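Local coordinates for ferrous iron uptake transporter protein B (Streptococcus thermophilus, PDB 3TAH) that binds guanine nucleotides through the cytosolic G-protein domain held here and is probably the transporter of a GTP-driven ferrous iron uptake system, at residues A[71-76]-A[207-212]; A[99-104]-A[247-252]; A[232-235]-A[240-243]. The protein carries 1 engineered substitution. All coordinates share one frame; numbering follows the deposited sequence.

Contact 1 of 3, residues A[71-76]-A[207-212]; sequences VARDYL and EQDSLV
R73 of helix 67-77 and D209, the residue just before helix 210-215, meet from opposite directions in a two-pronged salt bridge. NH1 of R73 lies 2.8 Å from OD2 of D209, and NH2 of R73 lies 2.9 Å from OD1 of D209, so each terminal nitrogen has its own carboxylate oxygen. The first of these bonds is almost straight. Both oxygens stay close to the guanidinium plane, yet the carboxylate is turned 45° against it: OD2 is met from above the carboxylate plane, OD1 on the syn side but tilted out. The arginine reaches far, for R73 CA and L211 CA remain 10.4 Å apart. Its CG stands anti to the backbone N (chi1 -175°), the chain runs on extended, and a single bend at chi3 (-68°) swings the guanidinium end-on to D209. Apolar groups steady it there. L211 lays CD1 over one face, toward the rim, and brings CB to 3.6 Å from NH1 of R73, while V212 CG2 approaches that same nitrogen obliquely. NH2 of R73 also bonds to M62 O, so carboxylate and carbonyl oxygens together satisfy the buried guanidinium; F200 and K204 of helix 198-206 touch the side chain.

D209 has a second task. Its OD2 uses the anti lone pair to accept from V212 N at 3.0 Å, and thus serves two donors at once. Q208, with positive phi, closes helix 198-206 in a Schellman motif, and D209 N bonds back to K204 O. The site is therefore a Schellman helix end followed immediately by an aspartate N-cap, tied by arginine to the G-domain helix downstream of the D55-G58 segment, predicted to bind GTP.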
ATOM      1  N   VAL A  71      13.102  -1.941  -1.285  1.00 15.93           N
ATOM      2  CA  VAL A  71      12.805  -2.491  -2.608  1.00 16.02           C
ATOM      3  C   VAL A  71      11.337  -2.254  -2.970  1.00 15.41           C
ATOM      4  O   VAL A  71      11.040  -1.795  -4.075  1.00 15.30           O
ATOM      5  CB  VAL A  71      13.196  -3.994  -2.709  1.00 17.01           C
ATOM      6  CG1 VAL A  71      12.381  -4.757  -3.784  1.00 17.13           C
ATOM      7  CG2 VAL A  71      14.703  -4.086  -2.973  1.00 15.89           C
ATOM      8  N   ALA A  72      10.436  -2.541  -2.038  1.00 14.53           N
ATOM      9  CA  ALA A  72       9.000  -2.381  -2.310  1.00 15.53           C
ATOM     10  C   ALA A  72       8.675  -0.918  -2.608  1.00 15.37           C
ATOM     11  O   ALA A  72       8.018  -0.600  -3.606  1.00 13.77           O
ATOM     12  CB  ALA A  72       8.165  -2.901  -1.158  1.00 14.25           C
ATOM     13  N   ARG A  73       9.146  -0.019  -1.749  1.00 15.97           N
ATOM     14  CA  ARG A  73       8.893   1.408  -1.931  1.00 15.67           C
ATOM     15  C   ARG A  73       9.408   1.944  -3.269  1.00 16.00           C
ATOM     16  O   ARG A  73       8.648   2.577  -4.013  1.00 14.74           O
ATOM     17  CB  ARG A  73       9.522   2.212  -0.794  1.00 16.93           C
ATOM     18  CG  ARG A  73       9.190   3.679  -0.850  1.00 16.15           C
ATOM     19  CD  ARG A  73      10.132   4.506  -0.029  1.00 14.07           C
ATOM     20  NE  ARG A  73       9.992   4.280   1.405  1.00 17.14           N
ATOM     21  CZ  ARG A  73      10.435   5.105   2.352  1.00 16.24           C
ATOM     22  NH1 ARG A  73      11.059   6.240   2.032  1.00 16.43           N
ATOM     23  NH2 ARG A  73      10.255   4.796   3.630  1.00 15.38           N
ATOM     24  N   ASP A  74      10.689   1.706  -3.561  1.00 15.93           N
ATOM     25  CA  ASP A  74      11.307   2.209  -4.794  1.00 16.46           C
ATOM     26  C   ASP A  74      10.552   1.714  -6.020  1.00 15.79           C
ATOM     27  O   ASP A  74      10.292   2.473  -6.953  1.00 15.43           O
ATOM     28  CB  ASP A  74      12.783   1.806  -4.910  1.00 17.15           C
ATOM     29  CG  ASP A  74      13.663   2.468  -3.857  1.00 19.53           C
ATOM     30  OD1 ASP A  74      13.222   3.451  -3.213  1.00 19.81           O
ATOM     31  OD2 ASP A  74      14.799   2.006  -3.648  1.00 19.68           O
ATOM     32  N   TYR A  75      10.190   0.440  -6.016  1.00 15.61           N
ATOM     33  CA  TYR A  75       9.445  -0.106  -7.128  1.00 14.70           C
ATOM     34  C   TYR A  75       8.089   0.579  -7.275  1.00 14.98           C
ATOM     35  O   TYR A  75       7.719   1.017  -8.369  1.00 14.93           O
ATOM     36  CB  TYR A  75       9.242  -1.600  -6.970  1.00 15.28           C
ATOM     37  CG  TYR A  75       8.391  -2.129  -8.078  1.00 18.18           C
ATOM     38  CD1 TYR A  75       8.922  -2.314  -9.353  1.00 19.25           C
ATOM     39  CD2 TYR A  75       7.047  -2.423  -7.871  1.00 18.54           C
ATOM     40  CE1 TYR A  75       8.132  -2.792 -10.391  1.00 19.86           C
ATOM     41  CE2 TYR A  75       6.263  -2.896  -8.889  1.00 21.00           C
ATOM     42  CZ  TYR A  75       6.806  -3.082 -10.145  1.00 23.80           C
ATOM     43  OH  TYR A  75       6.007  -3.558 -11.158  1.00 27.47           O
ATOM     44  N   LEU A  76       7.345   0.684  -6.178  1.00 15.02           N
ATOM     45  CA  LEU A  76       6.015   1.312  -6.253  1.00 14.43           C
ATOM     46  C   LEU A  76       6.041   2.800  -6.616  1.00 15.31           C
ATOM     47  O   LEU A  76       5.136   3.270  -7.300  1.00 15.77           O
ATOM     48  CB  LEU A  76       5.229   1.081  -4.957  1.00 14.96           C
ATOM     49  CG  LEU A  76       4.895  -0.392  -4.701  1.00 16.00           C
ATOM     50  CD1 LEU A  76       4.251  -0.534  -3.336  1.00 16.40           C
ATOM     51  CD2 LEU A  76       3.973  -0.971  -5.822  1.00 12.61           C
ATOM     52  N   GLU A 207       6.748  12.812   8.778  1.00 14.14           N
ATOM     53  CA  GLU A 207       7.297  11.867   9.759  1.00 16.37           C
ATOM     54  C   GLU A 207       8.840  11.760   9.741  1.00 16.08           C
ATOM     55  O   GLU A 207       9.423  10.882  10.396  1.00 16.88           O
ATOM     56  CB  GLU A 207       6.630  10.500   9.588  1.00 18.23           C
ATOM     57  CG  GLU A 207       7.095   9.742   8.382  1.00 19.93           C
ATOM     58  CD  GLU A 207       6.189   8.586   7.971  1.00 23.14           C
ATOM     59  OE1 GLU A 207       6.569   7.920   6.990  1.00 23.98           O
ATOM     60  OE2 GLU A 207       5.144   8.332   8.603  1.00 19.70           O
ATOM     61  N   GLN A 208       9.482  12.657   9.000  1.00 16.20           N
ATOM     62  CA  GLN A 208      10.940  12.758   8.876  1.00 17.35           C
ATOM     63  C   GLN A 208      11.627  11.479   8.411  1.00 16.09           C
ATOM     64  O   GLN A 208      12.671  11.082   8.932  1.00 14.52           O
ATOM     65  CB  GLN A 208      11.531  13.271  10.173  1.00 19.06           C
ATOM     66  CG  GLN A 208      11.094  14.699  10.419  1.00 21.91           C
ATOM     67  CD  GLN A 208      10.913  14.968  11.857  1.00 26.74           C
ATOM     68  OE1 GLN A 208      11.773  15.561  12.494  1.00 28.88           O
ATOM     69  NE2 GLN A 208       9.783  14.527  12.396  1.00 32.25           N
ATOM     70  N   ASP A 209      11.023  10.862   7.404  1.00 15.34           N
ATOM     71  CA  ASP A 209      11.594   9.714   6.743  1.00 15.21           C
ATOM     72  C   ASP A 209      12.957  10.061   6.148  1.00 14.81           C
ATOM     73  O   ASP A 209      13.069  10.919   5.278  1.00 14.48           O
ATOM     74  CB  ASP A 209      10.656   9.233   5.644  1.00 15.04           C
ATOM     75  CG  ASP A 209      11.117   7.937   5.036  1.00 15.66           C
ATOM     76  OD1 ASP A 209      10.743   6.870   5.570  1.00 17.60           O
ATOM     77  OD2 ASP A 209      11.855   7.992   4.026  1.00 15.56           O
ATOM     78  N   SER A 210      13.992   9.390   6.622  1.00 16.63           N
ATOM     79  CA  SER A 210      15.363   9.719   6.237  1.00 17.18           C
ATOM     80  C   SER A 210      15.666   9.447   4.759  1.00 17.46           C
ATOM     81  O   SER A 210      16.480  10.144   4.177  1.00 17.40           O
ATOM     82  CB  SER A 210      16.354   8.996   7.163  1.00 17.68           C
ATOM     83  OG  SER A 210      16.128   7.611   7.135  1.00 19.03           O
ATOM     84  N   LEU A 211      15.013   8.455   4.154  1.00 17.21           N
ATOM     85  CA  LEU A 211      15.212   8.158   2.727  1.00 16.66           C
ATOM     86  C   LEU A 211      14.647   9.238   1.813  1.00 16.31           C
ATOM     87  O   LEU A 211      15.303   9.655   0.860  1.00 16.81           O
ATOM     88  CB  LEU A 211      14.600   6.809   2.344  1.00 17.59           C
ATOM     89  CG  LEU A 211      15.304   5.529   2.784  1.00 20.22           C
ATOM     90  CD1 LEU A 211      14.396   4.333   2.512  1.00 21.56           C
ATOM     91  CD2 LEU A 211      16.639   5.384   2.064  1.00 19.13           C
ATOM     92  N   VAL A 212      13.425   9.685   2.101  1.00 15.93           N
ATOM     93  CA  VAL A 212      12.796  10.748   1.309  1.00 15.24           C
ATOM     94  C   VAL A 212      13.588  12.040   1.481  1.00 15.07           C
ATOM     95  O   VAL A 212      13.841  12.747   0.497  1.00 15.41           O
ATOM     96  CB  VAL A 212      11.296  10.914   1.638  1.00 15.23           C
ATOM     97  CG1 VAL A 212      10.741  12.219   1.090  1.00 17.23           C
ATOM     98  CG2 VAL A 212      10.493   9.710   1.094  1.00 14.79           C
TER

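Contact 2 of 3, residues A[99-104]-A[247-252]; sequences LTTQLI and NERYAF
T101 and Q102, successive residues of helix 93-105, both meet R249 of helix 241-259; the axes of 99-104 and 247-252 pass 10.3 Å apart at 102°. T101 comes first, with two branches for two partners. Its OG1 lies between the backbone N and the carbonyl carbon (chi1 63°) and accepts from NH1 of R249 at 3.0 Å, a bent bond whose acceptor is tilted from the guanidinium plane. The same hydroxyl is bonded to Y98 O one helical turn back. Its methyl CG2 rests 3.9 Å from CD2 of the F252 ring. Q102 follows, crossing the arginine at about a right angle: its CG sits over the centre of one guanidinium face, 3.4 Å from CZ of R249. The amide reaches past it and hydrogen-bonds through OE1 to M62 N and through NE2 to S61 OG. NH1 of R249 has a second, charged partner in E105, and Y174 touches both T101 and R249. E105 thus probably balances the buried charge, while the bonds to NH1 and the CG of Q102 over one face restrict rotation of the guanidinium where the G domain meets the helical domain.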
ATOM      1  N   LEU A  99      -0.191  -1.527   6.447  1.00 12.66           N
ATOM      2  CA  LEU A  99       0.495  -1.437   5.165  1.00 12.10           C
ATOM      3  C   LEU A  99      -0.448  -0.918   4.059  1.00 12.37           C
ATOM      4  O   LEU A  99      -0.062  -0.077   3.264  1.00 11.38           O
ATOM      5  CB  LEU A  99       1.053  -2.805   4.754  1.00 12.13           C
ATOM      6  CG  LEU A  99       1.790  -2.880   3.410  1.00 14.06           C
ATOM      7  CD1 LEU A  99       3.065  -2.014   3.383  1.00 14.96           C
ATOM      8  CD2 LEU A  99       2.108  -4.327   3.065  1.00 12.28           C
ATOM      9  N   THR A 100      -1.680  -1.429   4.023  1.00 12.18           N
ATOM     10  CA  THR A 100      -2.634  -1.077   2.992  1.00 12.12           C
ATOM     11  C   THR A 100      -2.788   0.443   2.869  1.00 14.58           C
ATOM     12  O   THR A 100      -2.793   0.990   1.753  1.00 12.90           O
ATOM     13  CB  THR A 100      -4.001  -1.723   3.284  1.00 13.10           C
ATOM     14  OG1 THR A 100      -3.843  -3.144   3.428  1.00 12.08           O
ATOM     15  CG2 THR A 100      -4.990  -1.383   2.171  1.00 12.90           C
ATOM     16  N   THR A 101      -2.883   1.131   4.010  1.00 14.11           N
ATOM     17  CA  THR A 101      -3.059   2.593   3.978  1.00 13.44           C
ATOM     18  C   THR A 101      -1.895   3.266   3.246  1.00 14.11           C
ATOM     19  O   THR A 101      -2.076   4.217   2.483  1.00 12.64           O
ATOM     20  CB  THR A 101      -3.255   3.205   5.397  1.00 13.60           C
ATOM     21  OG1 THR A 101      -2.090   2.993   6.208  1.00 14.21           O
ATOM     22  CG2 THR A 101      -4.504   2.636   6.099  1.00 13.34           C
ATOM     23  N   GLN A 102      -0.694   2.758   3.466  1.00 13.49           N
ATOM     24  CA  GLN A 102       0.492   3.279   2.813  1.00 13.86           C
ATOM     25  C   GLN A 102       0.550   2.965   1.326  1.00 13.47           C
ATOM     26  O   GLN A 102       1.009   3.791   0.537  1.00 13.52           O
ATOM     27  CB  GLN A 102       1.743   2.745   3.504  1.00 15.22           C
ATOM     28  CG  GLN A 102       1.860   3.134   4.967  1.00 15.86           C
ATOM     29  CD  GLN A 102       2.998   2.414   5.636  1.00 18.12           C
ATOM     30  OE1 GLN A 102       4.131   2.508   5.175  1.00 21.63           O
ATOM     31  NE2 GLN A 102       2.710   1.676   6.710  1.00 21.69           N
ATOM     32  N   LEU A 103       0.089   1.771   0.956  1.00 13.06           N
ATOM     33  CA  LEU A 103      -0.015   1.385  -0.455  1.00 12.98           C
ATOM     34  C   LEU A 103      -0.968   2.309  -1.226  1.00 14.26           C
ATOM     35  O   LEU A 103      -0.638   2.749  -2.333  1.00 15.03           O
ATOM     36  CB  LEU A 103      -0.440  -0.076  -0.593  1.00 12.50           C
ATOM     37  CG  LEU A 103       0.521  -1.119   0.002  1.00 12.09           C
ATOM     38  CD1 LEU A 103      -0.127  -2.515  -0.003  1.00 11.90           C
ATOM     39  CD2 LEU A 103       1.890  -1.148  -0.714  1.00 13.51           C
ATOM     40  N   ILE A 104      -2.131   2.620  -0.641  1.00 13.30           N
ATOM     41  CA  ILE A 104      -3.097   3.514  -1.288  1.00 13.32           C
ATOM     42  C   ILE A 104      -2.439   4.863  -1.575  1.00 11.79           C
ATOM     43  O   ILE A 104      -2.630   5.450  -2.636  1.00 13.27           O
ATOM     44  CB  ILE A 104      -4.389   3.682  -0.433  1.00 14.59           C
ATOM     45  CG1 ILE A 104      -5.144   2.343  -0.330  1.00 14.28           C
ATOM     46  CG2 ILE A 104      -5.309   4.761  -1.038  1.00 13.24           C
ATOM     47  CD1 ILE A 104      -6.295   2.291   0.701  1.00 13.14           C
ATOM     48  N   ASN A 247      -0.679   6.692  14.859  1.00 13.50           N
ATOM     49  CA  ASN A 247      -1.970   6.728  15.546  1.00 15.30           C
ATOM     50  C   ASN A 247      -3.107   7.005  14.577  1.00 14.13           C
ATOM     51  O   ASN A 247      -4.167   6.387  14.678  1.00 13.73           O
ATOM     52  CB  ASN A 247      -1.957   7.770  16.685  1.00 17.67           C
ATOM     53  CG  ASN A 247      -1.009   7.403  17.812  1.00 21.72           C
ATOM     54  OD1 ASN A 247      -0.641   6.240  17.970  1.00 24.29           O
ATOM     55  ND2 ASN A 247      -0.613   8.400  18.616  1.00 22.71           N
ATOM     56  N   GLU A 248      -2.887   7.937  13.632  1.00 14.18           N
ATOM     57  CA  GLU A 248      -3.910   8.260  12.624  1.00 14.56           C
ATOM     58  C   GLU A 248      -4.198   7.084  11.696  1.00 12.06           C
ATOM     59  O   GLU A 248      -5.365   6.853  11.372  1.00 12.78           O
ATOM     60  CB  GLU A 248      -3.560   9.526  11.816  1.00 14.60           C
ATOM     61  CG  GLU A 248      -3.664  10.820  12.617  1.00 15.20           C
ATOM     62  CD  GLU A 248      -5.038  11.053  13.224  1.00 15.28           C
ATOM     63  OE1 GLU A 248      -6.057  10.860  12.549  1.00 14.96           O
ATOM     64  OE2 GLU A 248      -5.089  11.442  14.400  1.00 16.97           O
ATOM     65  N   ARG A 249      -3.170   6.344  11.268  1.00 14.02           N
ATOM     66  CA  ARG A 249      -3.390   5.141  10.453  1.00 13.27           C
ATOM     67  C   ARG A 249      -4.286   4.131  11.179  1.00 13.52           C
ATOM     68  O   ARG A 249      -5.289   3.684  10.647  1.00 14.69           O
ATOM     69  CB  ARG A 249      -2.072   4.467  10.033  1.00 12.38           C
ATOM     70  CG  ARG A 249      -1.200   5.268   9.102  1.00 13.26           C
ATOM     71  CD  ARG A 249       0.021   4.473   8.601  1.00 13.65           C
ATOM     72  NE  ARG A 249       0.917   5.354   7.850  1.00 12.01           N
ATOM     73  CZ  ARG A 249       0.666   5.810   6.624  1.00 16.19           C
ATOM     74  NH1 ARG A 249      -0.441   5.454   5.973  1.00 15.92           N
ATOM     75  NH2 ARG A 249       1.537   6.627   6.035  1.00 16.39           N
ATOM     76  N   TYR A 250      -3.925   3.778  12.406  1.00 15.28           N
ATOM     77  CA  TYR A 250      -4.737   2.844  13.192  1.00 15.60           C
ATOM     78  C   TYR A 250      -6.132   3.361  13.512  1.00 14.89           C
ATOM     79  O   TYR A 250      -7.075   2.579  13.494  1.00 14.89           O
ATOM     80  CB  TYR A 250      -4.006   2.385  14.470  1.00 15.63           C
ATOM     81  CG  TYR A 250      -2.906   1.393  14.185  1.00 18.12           C
ATOM     82  CD1 TYR A 250      -3.189   0.153  13.620  1.00 18.82           C
ATOM     83  CD2 TYR A 250      -1.572   1.681  14.485  1.00 17.02           C
ATOM     84  CE1 TYR A 250      -2.173  -0.763  13.343  1.00 19.27           C
ATOM     85  CE2 TYR A 250      -0.560   0.769  14.213  1.00 18.21           C
ATOM     86  CZ  TYR A 250      -0.864  -0.451  13.642  1.00 19.09           C
ATOM     87  OH  TYR A 250       0.136  -1.364  13.376  1.00 21.50           O
ATOM     88  N   ALA A 251      -6.285   4.659  13.769  1.00 15.97           N
ATOM     89  CA  ALA A 251      -7.629   5.217  14.008  1.00 16.18           C
ATOM     90  C   ALA A 251      -8.527   5.046  12.772  1.00 15.43           C
ATOM     91  O   ALA A 251      -9.684   4.603  12.884  1.00 14.40           O
ATOM     92  CB  ALA A 251      -7.544   6.671  14.472  1.00 15.30           C
ATOM     93  N   PHE A 252      -7.988   5.383  11.597  1.00 14.80           N
ATOM     94  CA  PHE A 252      -8.693   5.204  10.336  1.00 14.52           C
ATOM     95  C   PHE A 252      -9.111   3.749  10.138  1.00 13.00           C
ATOM     96  O   PHE A 252     -10.271   3.452   9.821  1.00 15.07           O
ATOM     97  CB  PHE A 252      -7.812   5.652   9.168  1.00 13.33           C
ATOM     98  CG  PHE A 252      -8.367   5.272   7.830  1.00 13.58           C
ATOM     99  CD1 PHE A 252      -9.349   6.052   7.216  1.00 15.11           C
ATOM    100  CD2 PHE A 252      -7.905   4.137   7.170  1.00 13.66           C
ATOM    101  CE1 PHE A 252      -9.866   5.692   5.979  1.00 14.74           C
ATOM    102  CE2 PHE A 252      -8.415   3.779   5.935  1.00 15.60           C
ATOM    103  CZ  PHE A 252      -9.394   4.556   5.338  1.00 16.83           C
TER

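Contact 3 of 3, residues A[232-235]-A[240-243]; sequences ITEE and DAES
E234, on the last turns of helix 220-237, and D240, just ahead of helix 241-259, bring their CA atoms to 5.5 Å as the chain turns from one helix into the next. The bond across this turn comes from E234. Its CG stands anti to the carbonyl carbon (chi1 -75°) and the chain is extended beyond it, which carries the carboxylate to the start of the next helix. There OE2 of E234 accepts from A241 N at 2.8 Å through its anti lone pair, with an N-H...O angle of 157°. The same oxygen also lies 3.5 Å from CA of D240 and equally far from CB of A241, so it settles into the backbone bend beside the methyl group.

D240 is the N-cap of helix 241-259, which follows helix 220-237 after a short connection in the FeoB cytosolic helical domain. Its OD2 receives S243 N at 3.1 Å, met from above the carboxylate plane, and its OD1 receives S243 OG at 2.6 Å on the syn side. Two acidic groups therefore take up separate amides of the first helical turn, and the positive end of the helix dipole would probably favour both as anions. OE2 of E234 and OD2 of D240 stay 5.4 Å apart, which probably limits their mutual repulsion. On the buried side of the turn, F206 of helix 198-206 touches A241 and T233.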
ATOM      1  N   ILE A 232       4.726  22.884  14.808  1.00 15.27           N
ATOM      2  CA  ILE A 232       3.437  23.343  15.325  1.00 16.00           C
ATOM      3  C   ILE A 232       2.458  22.171  15.418  1.00 15.91           C
ATOM      4  O   ILE A 232       1.665  22.109  16.357  1.00 14.27           O
ATOM      5  CB  ILE A 232       2.836  24.567  14.521  1.00 14.25           C
ATOM      6  CG1 ILE A 232       1.553  25.092  15.181  1.00 15.29           C
ATOM      7  CG2 ILE A 232       2.617  24.237  13.019  1.00 14.22           C
ATOM      8  CD1 ILE A 232       1.721  25.550  16.661  1.00 16.44           C
ATOM      9  N   THR A 233       2.518  21.237  14.462  1.00 14.64           N
ATOM     10  CA  THR A 233       1.616  20.073  14.485  1.00 13.25           C
ATOM     11  C   THR A 233       1.919  19.157  15.677  1.00 13.42           C
ATOM     12  O   THR A 233       0.993  18.707  16.361  1.00 14.10           O
ATOM     13  CB  THR A 233       1.626  19.330  13.139  1.00 11.73           C
ATOM     14  OG1 THR A 233       1.294  20.272  12.118  1.00 13.12           O
ATOM     15  CG2 THR A 233       0.604  18.196  13.127  1.00 13.65           C
ATOM     16  N   GLU A 234       3.198  18.922  15.954  1.00 14.41           N
ATOM     17  CA  GLU A 234       3.605  18.163  17.135  1.00 15.10           C
ATOM     18  C   GLU A 234       3.129  18.844  18.421  1.00 16.10           C
ATOM     19  O   GLU A 234       2.710  18.172  19.356  1.00 16.30           O
ATOM     20  CB  GLU A 234       5.119  17.997  17.202  1.00 15.00           C
ATOM     21  CG  GLU A 234       5.671  16.967  16.202  1.00 14.57           C
ATOM     22  CD  GLU A 234       7.162  16.792  16.303  1.00 18.58           C
ATOM     23  OE1 GLU A 234       7.853  17.780  16.645  1.00 18.17           O
ATOM     24  OE2 GLU A 234       7.646  15.672  16.025  1.00 16.84           O
ATOM     25  N   GLU A 235       3.202  20.167  18.452  1.00 17.39           N
ATOM     26  CA  GLU A 235       2.769  20.934  19.624  1.00 18.37           C
ATOM     27  C   GLU A 235       1.290  20.766  19.908  1.00 18.83           C
ATOM     28  O   GLU A 235       0.905  20.590  21.067  1.00 16.31           O
ATOM     29  CB  GLU A 235       3.127  22.417  19.466  1.00 20.00           C
ATOM     30  CG  GLU A 235       4.614  22.645  19.589  1.00 24.39           C
ATOM     31  CD  GLU A 235       5.052  24.093  19.348  1.00 28.68           C
ATOM     32  OE1 GLU A 235       4.184  24.982  19.217  1.00 30.48           O
ATOM     33  OE2 GLU A 235       6.283  24.319  19.301  1.00 31.01           O
ATOM     34  N   ASP A 240       5.079  13.174  19.062  1.00 18.48           N
ATOM     35  CA  ASP A 240       6.066  13.279  17.980  1.00 19.21           C
ATOM     36  C   ASP A 240       5.415  12.924  16.645  1.00 17.59           C
ATOM     37  O   ASP A 240       4.473  12.121  16.595  1.00 16.68           O
ATOM     38  CB  ASP A 240       7.289  12.396  18.234  1.00 21.29           C
ATOM     39  CG  ASP A 240       6.974  10.931  18.127  1.00 23.80           C
ATOM     40  OD1 ASP A 240       6.483  10.365  19.118  1.00 28.73           O
ATOM     41  OD2 ASP A 240       7.212  10.352  17.049  1.00 26.14           O
ATOM     42  N   ALA A 241       5.925  13.533  15.574  1.00 16.18           N
ATOM     43  CA  ALA A 241       5.378  13.383  14.218  1.00 17.01           C
ATOM     44  C   ALA A 241       5.156  11.928  13.777  1.00 17.16           C
ATOM     45  O   ALA A 241       4.086  11.579  13.259  1.00 16.88           O
ATOM     46  CB  ALA A 241       6.301  14.112  13.207  1.00 16.20           C
ATOM     47  N   GLU A 242       6.156  11.072  13.980  1.00 17.33           N
ATOM     48  CA  GLU A 242       6.020   9.671  13.574  1.00 18.28           C
ATOM     49  C   GLU A 242       4.856   8.982  14.289  1.00 18.59           C
ATOM     50  O   GLU A 242       4.090   8.242  13.666  1.00 17.53           O
ATOM     51  CB  GLU A 242       7.304   8.876  13.805  1.00 18.91           C
ATOM     52  CG  GLU A 242       7.212   7.477  13.222  1.00 21.66           C
ATOM     53  N   SER A 243       4.733   9.232  15.587  1.00 17.95           N
ATOM     54  CA  SER A 243       3.645   8.668  16.397  1.00 17.79           C
ATOM     55  C   SER A 243       2.262   9.156  15.963  1.00 16.27           C
ATOM     56  O   SER A 243       1.307   8.378  15.946  1.00 16.65           O
ATOM     57  CB  SER A 243       3.843   8.983  17.883  1.00 19.03           C
ATOM     58  OG  SER A 243       4.974   8.317  18.410  1.00 19.94           O
TER

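Overall arrangement
Contacts 1 and 2 both join the G domain to the helical domain, while contact 3 lies within the helical domain, about 23 Å from the centre of the chain. Their centres are 16 to 20 Å apart. Along the chain the order is 71-76, 99-104, 207-212, 232-235, 240-243, 247-252, so contacts 1 and 2 interlock and contact 3 falls between the partners of contact 2. Helix 241-259 is shared by contacts 2 and 3. L76 packs on L103 between contacts 1 and 2, and Q208 on A241 between contacts 1 and 3. The helical domain is thus joined at two places to the helices that precede and follow strand 83-89 in the chain.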